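Local coordinates for p800 reaction center core protein (Heliobacterium modesticaldum, PDB 5V8K), which forms the homodimeric photosynthetic reaction center of heliobacteria, carrying bacteriochlorophyll g pigments and sharing a [4Fe-4S] cluster between its two copies, at the interface of chains A and B. Numbering follows the deposited sequence. Chains: chain A/B, p800 reaction center core protein.

Contact 1: the interface of chains A and B. Residues chain A 398, 402, 433-435, 440, 443; chain B 544-545, 548-549.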
loop_
_atom_site.group_PDB
_atom_site.type_symbol
_atom_site.label_atom_id
_atom_site.label_comp_id
_atom_site.label_asym_id
_atom_site.label_seq_id
_atom_site.Cartn_x
_atom_site.Cartn_y
_atom_site.Cartn_z
ATOM N N ARG A 398 -13.562 -21.886 1.114
ATOM C CA ARG A 398 -14.857 -21.220 1.002
ATOM C C ARG A 398 -15.403 -21.256 -0.435
ATOM O O ARG A 398 -16.615 -21.414 -0.628
ATOM C CB ARG A 398 -14.734 -19.785 1.526
ATOM C CG ARG A 398 -14.546 -19.704 3.072
ATOM C CD ARG A 398 -14.200 -18.298 3.497
ATOM N NE ARG A 398 -15.320 -17.375 3.354
ATOM C CZ ARG A 398 -15.319 -16.140 3.854
ATOM N NH1 ARG A 398 -14.266 -15.717 4.526
ATOM N NH2 ARG A 398 -16.386 -15.340 3.752
ATOM N N PHE A 402 -18.677 -22.927 0.529
ATOM C CA PHE A 402 -19.544 -21.827 0.932
ATOM C C PHE A 402 -20.235 -21.099 -0.224
ATOM O O PHE A 402 -20.853 -20.054 0.005
ATOM C CB PHE A 402 -18.743 -20.791 1.733
ATOM C CG PHE A 402 -18.389 -21.207 3.144
ATOM C CD1 PHE A 402 -17.748 -22.410 3.406
ATOM C CD2 PHE A 402 -18.621 -20.339 4.203
ATOM C CE1 PHE A 402 -17.405 -22.754 4.702
ATOM C CE2 PHE A 402 -18.262 -20.681 5.487
ATOM C CZ PHE A 402 -17.647 -21.886 5.738
ATOM N N CYS A 433 -20.444 -7.275 0.443
ATOM C CA CYS A 433 -19.538 -7.444 -0.675
ATOM C C CYS A 433 -18.696 -8.705 -0.562
ATOM O O CYS A 433 -18.133 -9.006 0.493
ATOM C CB CYS A 433 -18.577 -6.267 -0.820
ATOM S SG CYS A 433 -18.678 -4.869 0.278
ATOM N N SER A 434 -18.555 -9.386 -1.706
ATOM C CA SER A 434 -17.566 -10.429 -1.946
ATOM C C SER A 434 -17.806 -11.708 -1.161
ATOM O O SER A 434 -16.865 -12.292 -0.624
ATOM C CB SER A 434 -16.167 -9.910 -1.677
ATOM O OG SER A 434 -15.783 -9.030 -2.699
ATOM N N ILE A 435 -19.057 -12.163 -1.132
ATOM C CA ILE A 435 -19.384 -13.509 -0.692
ATOM C C ILE A 435 -19.445 -14.553 -1.822
ATOM O O ILE A 435 -19.517 -15.765 -1.530
ATOM C CB ILE A 435 -20.720 -13.457 0.075
ATOM C CG1 ILE A 435 -21.862 -12.905 -0.801
ATOM C CG2 ILE A 435 -20.576 -12.587 1.311
ATOM C CD1 ILE A 435 -23.249 -12.970 -0.146
ATOM N N GLN A 440 -14.042 -14.952 -3.709
ATOM C CA GLN A 440 -13.122 -15.718 -2.872
ATOM C C GLN A 440 -11.908 -16.197 -3.668
ATOM O O GLN A 440 -10.821 -16.362 -3.105
ATOM C CB GLN A 440 -13.837 -16.906 -2.230
ATOM C CG GLN A 440 -14.898 -16.518 -1.204
ATOM C CD GLN A 440 -14.291 -15.789 -0.007
ATOM O OE1 GLN A 440 -13.340 -16.270 0.625
ATOM N NE2 GLN A 440 -14.810 -14.609 0.283
ATOM N N LEU A 443 -9.626 -13.330 -3.441
ATOM C CA LEU A 443 -9.065 -13.170 -2.117
ATOM C C LEU A 443 -7.954 -14.186 -1.891
ATOM O O LEU A 443 -6.954 -13.886 -1.237
ATOM C CB LEU A 443 -10.187 -13.303 -1.049
ATOM C CG LEU A 443 -9.875 -13.000 0.413
ATOM C CD1 LEU A 443 -9.326 -11.562 0.565
ATOM C CD2 LEU A 443 -11.066 -13.190 1.355
ATOM N N GLY B 544 -18.731 -8.250 3.115
ATOM C CA GLY B 544 -19.513 -9.464 3.254
ATOM C C GLY B 544 -18.668 -10.694 3.511
ATOM O O GLY B 544 -19.034 -11.559 4.315
ATOM N N SER B 545 -17.540 -10.811 2.807
ATOM C CA SER B 545 -16.606 -11.900 3.069
ATOM C C SER B 545 -16.271 -11.985 4.555
ATOM O O SER B 545 -16.289 -13.068 5.152
ATOM C CB SER B 545 -15.331 -11.694 2.260
ATOM O OG SER B 545 -14.461 -12.772 2.482
ATOM N N GLU B 548 -19.151 -13.089 6.970
ATOM C CA GLU B 548 -19.352 -14.526 6.833
ATOM C C GLU B 548 -18.245 -15.303 7.528
ATOM O O GLU B 548 -18.508 -16.298 8.204
ATOM C CB GLU B 548 -19.408 -14.879 5.336
ATOM C CG GLU B 548 -19.654 -16.324 4.962
ATOM C CD GLU B 548 -19.849 -16.507 3.445
ATOM O OE1 GLU B 548 -20.954 -16.966 3.057
ATOM O OE2 GLU B 548 -18.897 -16.197 2.656
ATOM N N GLY B 549 -16.996 -14.862 7.379
ATOM C CA GLY B 549 -15.895 -15.553 8.020
ATOM C C GLY B 549 -15.893 -15.341 9.524
ATOM O O GLY B 549 -15.437 -16.202 10.282
HETATM O O HOH W 1 -17.383 -17.583 1.149
#
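A:Arg398 and B:Glu548 run past each other in opposite directions, and their guanidinium and carboxylate planes stand 75° apart. The direct contact of the salt bridge runs through A:Arg398 NH2, which gives a nearly straight hydrogen bond to B:Glu548 OE2 at 2.9 Å, received on the lone pair turned away from the other carboxylate oxygen. A:Arg398 NH2 also donates to the backbone carbonyl B:Ser545 O at 2.7 Å, on a lone pair and in the carbonyl plane. Both acceptors lie within 7° of the guanidinium plane, and the two bonds help to hold its rotation. A bend at chi3 turns the guanidinium toward chain B, and water 1 bridges A:Arg398 NE to the same oxygen, B:Glu548 OE2. An alanine at A:Arg398 would probably leave the carboxylate of B:Glu548 without its charge partner and B:Ser545 O without its side-chain donor. B:Ser545 points OG anti to its own backbone N (chi1 -178°), where A:Gln440 NE2 donates to it at 2.9 Å, in the amide plane. A:Gln440 NE2 also binds A:Ser434 O within its own chain at 3.2 Å, which steadies the amide. B:Ser545 N donates to A:Cys433 O at 3.0 Å, and A:Ile435 CG2 packs on B:Gly544 CA at 3.8 Å. In the fold, the start of helix 543-560 of chain B lies against the end of helix 376-401, the loop carrying the cluster-binding A:Cys433, and helix 437-447 of chain A.

Contact 2: the interface of chains A and B. Residues chain A 341, 344-345, 353; chain B 518-520, 523.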
loop_
_atom_site.group_PDB
_atom_site.type_symbol
_atom_site.label_atom_id
_atom_site.label_comp_id
_atom_site.label_asym_id
_atom_site.label_seq_id
_atom_site.Cartn_x
_atom_site.Cartn_y
_atom_site.Cartn_z
ATOM N N ILE A 341 12.339 -6.377 17.537
ATOM C CA ILE A 341 12.390 -5.351 18.576
ATOM C C ILE A 341 13.731 -5.401 19.291
ATOM O O ILE A 341 14.318 -4.366 19.594
ATOM C CB ILE A 341 11.209 -5.522 19.550
ATOM C CG1 ILE A 341 9.929 -5.069 18.856
ATOM C CG2 ILE A 341 11.387 -4.729 20.843
ATOM C CD1 ILE A 341 8.703 -5.422 19.678
ATOM N N ILE A 344 16.441 -4.061 16.846
ATOM C CA ILE A 344 16.292 -2.627 16.651
ATOM C C ILE A 344 16.931 -1.866 17.803
ATOM O O ILE A 344 17.675 -0.904 17.586
ATOM C CB ILE A 344 14.811 -2.255 16.493
ATOM C CG1 ILE A 344 14.290 -2.618 15.079
ATOM C CG2 ILE A 344 14.570 -0.748 16.728
ATOM C CD1 ILE A 344 12.749 -2.505 14.967
ATOM N N HIS A 345 16.657 -2.300 19.053
ATOM C CA HIS A 345 16.970 -1.537 20.249
ATOM C C HIS A 345 18.245 -2.007 20.926
ATOM O O HIS A 345 18.500 -1.625 22.073
ATOM C CB HIS A 345 15.789 -1.584 21.241
ATOM C CG HIS A 345 14.565 -0.885 20.747
ATOM N ND1 HIS A 345 13.579 -1.532 20.038
ATOM C CD2 HIS A 345 14.174 0.405 20.835
ATOM C CE1 HIS A 345 12.629 -0.672 19.709
ATOM N NE2 HIS A 345 12.973 0.515 20.167
ATOM N N PHE A 353 13.005 -1.712 26.181
ATOM C CA PHE A 353 13.483 -2.645 25.176
ATOM C C PHE A 353 14.947 -3.020 25.325
ATOM O O PHE A 353 15.499 -3.650 24.426
ATOM C CB PHE A 353 13.260 -2.057 23.796
ATOM C CG PHE A 353 11.848 -1.646 23.531
ATOM C CD1 PHE A 353 10.832 -2.591 23.497
ATOM C CD2 PHE A 353 11.538 -0.319 23.294
ATOM C CE1 PHE A 353 9.539 -2.213 23.221
ATOM C CE2 PHE A 353 10.249 0.062 23.035
ATOM C CZ PHE A 353 9.247 -0.886 22.974
ATOM N N ASP B 518 18.006 4.911 19.774
ATOM C CA ASP B 518 18.219 3.472 19.892
ATOM C C ASP B 518 17.427 2.700 18.837
ATOM O O ASP B 518 16.967 1.588 19.100
ATOM C CB ASP B 518 17.852 2.972 21.298
ATOM C CG ASP B 518 18.661 3.659 22.415
ATOM O OD1 ASP B 518 19.872 3.899 22.188
ATOM O OD2 ASP B 518 18.073 3.940 23.516
ATOM N N GLY B 519 17.179 3.323 17.673
ATOM C CA GLY B 519 16.503 2.668 16.567
ATOM C C GLY B 519 14.989 2.770 16.559
ATOM O O GLY B 519 14.351 2.257 15.624
ATOM N N HIS B 520 14.389 3.442 17.546
ATOM C CA HIS B 520 12.962 3.315 17.762
ATOM C C HIS B 520 12.122 3.691 16.545
ATOM O O HIS B 520 11.054 3.106 16.336
ATOM C CB HIS B 520 12.520 4.145 18.964
ATOM C CG HIS B 520 11.135 3.814 19.368
ATOM N ND1 HIS B 520 10.795 2.559 19.812
ATOM C CD2 HIS B 520 9.979 4.494 19.225
ATOM C CE1 HIS B 520 9.492 2.499 19.992
ATOM N NE2 HIS B 520 8.976 3.653 19.621
ATOM N N GLN B 523 10.944 0.747 14.625
ATOM C CA GLN B 523 9.746 0.152 15.230
ATOM C C GLN B 523 8.490 0.927 14.852
ATOM O O GLN B 523 7.481 0.337 14.470
ATOM C CB GLN B 523 9.905 0.066 16.749
ATOM C CG GLN B 523 8.579 -0.222 17.481
ATOM C CD GLN B 523 8.741 -0.922 18.779
ATOM O OE1 GLN B 523 9.671 -1.692 18.967
ATOM N NE2 GLN B 523 7.778 -0.721 19.679
#
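The imidazole of A:His345 meets that of B:His520 edge to edge, and B:Gln523 lies across the first ring; B:Gln523 and A:His345 bury the most surface here, 55 and 41 Å². B:His520 ND1 donates a nearly straight hydrogen bond to A:His345 NE2 at 3.0 Å. Each nitrogen lies within 7° of the other's ring plane, so the bond lies nearly in the plane of both rings. On the far side of its ring, A:His345 ND1 donates to A:Ile341 O at 3.0 Å, on a carbonyl lone pair. This second bond holds the ring's rotation and is consistent with a proton on ND1, leaving NE2 to accept. The ring is also sandwiched within its own chain: A:Phe353 CD2 lies 3.5 Å above the plane over the centre of one face, and A:Ile344 CG2 covers the rim of the other. B:Gln523, with CG anti to its backbone N (chi1 166°) and extended beyond, sets its amide 85° from the imidazole plane. B:Gln523 OE1 approaches A:His345 CE1 at 3.2 Å and also nears A:Ile341 CG1. B:Gln523 NE2 meets A:Phe353 CZ tip to tip at 3.6 Å. A:Ile344 CG2 also rests on B:Gly519 CA at 3.9 Å. The site brings the end of helix 311-344 and the loop residues A:His345 and A:Phe353 against the 3-10 turn 517-519 and the first turn of helix 520-539 of chain B.

Contact 3: the interface of chains A and B. Residues chain A 538-541; chain B 538-541.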
loop_
_atom_site.group_PDB
_atom_site.type_symbol
_atom_site.label_atom_id
_atom_site.label_comp_id
_atom_site.label_asym_id
_atom_site.label_seq_id
_atom_site.Cartn_x
_atom_site.Cartn_y
_atom_site.Cartn_z
ATOM N N MET A 538 -9.736 1.040 -7.681
ATOM C CA MET A 538 -10.625 0.011 -8.204
ATOM C C MET A 538 -11.065 -0.998 -7.146
ATOM O O MET A 538 -12.081 -1.674 -7.343
ATOM C CB MET A 538 -9.935 -0.795 -9.310
ATOM C CG MET A 538 -9.596 -0.033 -10.584
ATOM S SD MET A 538 -8.411 -0.961 -11.597
ATOM C CE MET A 538 -9.101 -2.531 -11.401
ATOM N N LEU A 539 -10.278 -1.194 -6.087
ATOM C CA LEU A 539 -10.588 -2.203 -5.091
ATOM C C LEU A 539 -11.287 -1.637 -3.856
ATOM O O LEU A 539 -12.015 -2.380 -3.195
ATOM C CB LEU A 539 -9.321 -2.947 -4.667
ATOM C CG LEU A 539 -8.655 -3.727 -5.795
ATOM C CD1 LEU A 539 -7.255 -4.113 -5.494
ATOM C CD2 LEU A 539 -9.422 -4.985 -6.095
ATOM N N PHE A 540 -11.093 -0.354 -3.525
ATOM C CA PHE A 540 -11.812 0.247 -2.421
ATOM C C PHE A 540 -13.308 0.332 -2.715
ATOM O O PHE A 540 -13.760 0.285 -3.872
ATOM C CB PHE A 540 -11.307 1.661 -2.129
ATOM C CG PHE A 540 -10.025 1.725 -1.318
ATOM C CD1 PHE A 540 -9.118 0.696 -1.337
ATOM C CD2 PHE A 540 -9.744 2.841 -0.568
ATOM C CE1 PHE A 540 -7.940 0.776 -0.632
ATOM C CE2 PHE A 540 -8.570 2.960 0.129
ATOM C CZ PHE A 540 -7.661 1.929 0.125
ATOM N N GLN A 541 -14.083 0.462 -1.631
ATOM C CA GLN A 541 -15.533 0.700 -1.670
ATOM C C GLN A 541 -15.860 2.093 -2.198
ATOM O O GLN A 541 -16.363 2.938 -1.448
ATOM C CB GLN A 541 -16.130 0.544 -0.264
ATOM C CG GLN A 541 -16.159 -0.863 0.251
ATOM C CD GLN A 541 -16.393 -0.904 1.738
ATOM O OE1 GLN A 541 -17.183 -0.129 2.249
ATOM N NE2 GLN A 541 -15.708 -1.799 2.437
ATOM N N MET B 538 -10.569 -3.379 5.636
ATOM C CA MET B 538 -11.751 -2.589 5.950
ATOM C C MET B 538 -12.190 -1.681 4.804
ATOM O O MET B 538 -13.350 -1.256 4.781
ATOM C CB MET B 538 -11.492 -1.673 7.151
ATOM C CG MET B 538 -11.248 -2.369 8.485
ATOM S SD MET B 538 -10.525 -1.220 9.690
ATOM C CE MET B 538 -11.498 0.158 9.326
ATOM N N LEU B 539 -11.274 -1.289 3.916
ATOM C CA LEU B 539 -11.602 -0.354 2.856
ATOM C C LEU B 539 -11.898 -1.034 1.521
ATOM O O LEU B 539 -12.630 -0.459 0.712
ATOM C CB LEU B 539 -10.477 0.666 2.673
ATOM C CG LEU B 539 -10.238 1.550 3.892
ATOM C CD1 LEU B 539 -8.930 2.248 3.863
ATOM C CD2 LEU B 539 -11.313 2.596 4.006
ATOM N N PHE B 540 -11.359 -2.233 1.263
ATOM C CA PHE B 540 -11.693 -2.954 0.054
ATOM C C PHE B 540 -13.159 -3.381 0.049
ATOM O O PHE B 540 -13.828 -3.463 1.093
ATOM C CB PHE B 540 -10.834 -4.212 -0.102
ATOM C CG PHE B 540 -9.437 -3.967 -0.642
ATOM C CD1 PHE B 540 -8.807 -2.761 -0.469
ATOM C CD2 PHE B 540 -8.770 -4.974 -1.297
ATOM C CE1 PHE B 540 -7.527 -2.557 -0.926
ATOM C CE2 PHE B 540 -7.486 -4.810 -1.746
ATOM C CZ PHE B 540 -6.851 -3.600 -1.587
ATOM N N GLN B 541 -13.655 -3.658 -1.163
ATOM C CA GLN B 541 -14.993 -4.217 -1.405
ATOM C C GLN B 541 -15.096 -5.659 -0.921
ATOM O O GLN B 541 -15.238 -6.578 -1.736
ATOM C CB GLN B 541 -15.321 -4.167 -2.904
ATOM C CG GLN B 541 -15.564 -2.792 -3.447
ATOM C CD GLN B 541 -15.504 -2.770 -4.951
ATOM O OE1 GLN B 541 -15.982 -3.692 -5.590
ATOM N NE2 GLN B 541 -14.914 -1.729 -5.522
HETATM O O HOH W 2 -14.621 -2.524 -8.433
HETATM O O HOH W 3 -16.180 -1.024 5.330
#
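The backbones of A:Phe540 and B:Phe540 form an antiparallel beta bridge about the two-fold axis, closed by hydrogen bonds that A:Gln541 N donates to B:Leu539 O and B:Gln541 N to A:Leu539 O, each 2.9 Å. The side chains flank this bridge in symmetric pairs. Those of A:Gln541 and B:Gln541 are extended beyond CG (chi2 164°), and each carries its amide to the partner's backbone. B:Gln541 NE2 donates to A:Phe540 O at 2.8 Å, almost straight at 176°, and the oxygen lies in the amide plane. Seen from the carbonyl, the donor sits above its plane, 44° out of it, and so does not use a lone pair. Water 2 continues this link, lying 3.0 Å from B:Gln541 NE2 and 2.9 Å from A:Met538 O; water 3 does the same in the twin. A:Gln541 and B:Gln541 thus each bind the other chain through both backbone and side-chain nitrogen. The side chains of A:Phe540 and B:Phe540 cross obliquely, touching through A:Phe540 CE1 and B:Phe540 CE1 at 3.4 Å. One face of each ring is covered from the other subunit: B:Leu539 CB lies 3.8 Å above the centroid of the A:Phe540 ring, and B:Leu539 CD1 reaches A:Phe540 CE2 at 3.8 Å. Polar backbone pairing and aromatic packing together join the ends of both copies of helix 520-539, coupling the two subunits of the homodimer at their symmetry axis.

Measured between the centres of their C-alpha atoms, contacts 1 and 3 are about 14 Å apart, whereas contact 2 lies about 38 Å from contact 1 and 34 Å from contact 3. Helix 520-539 of chain B joins contacts 2 and 3: its first turn enters contact 2 and its last residues enter contact 3. A short connection then leads to helix 543-560, whose start makes contact 1. One continuous stretch of chain B therefore touches chain A at three places. Contacts 1 and 2 recur with the chains exchanged, while contact 3 straddles the axis, so the homodimer is joined at widely spaced points.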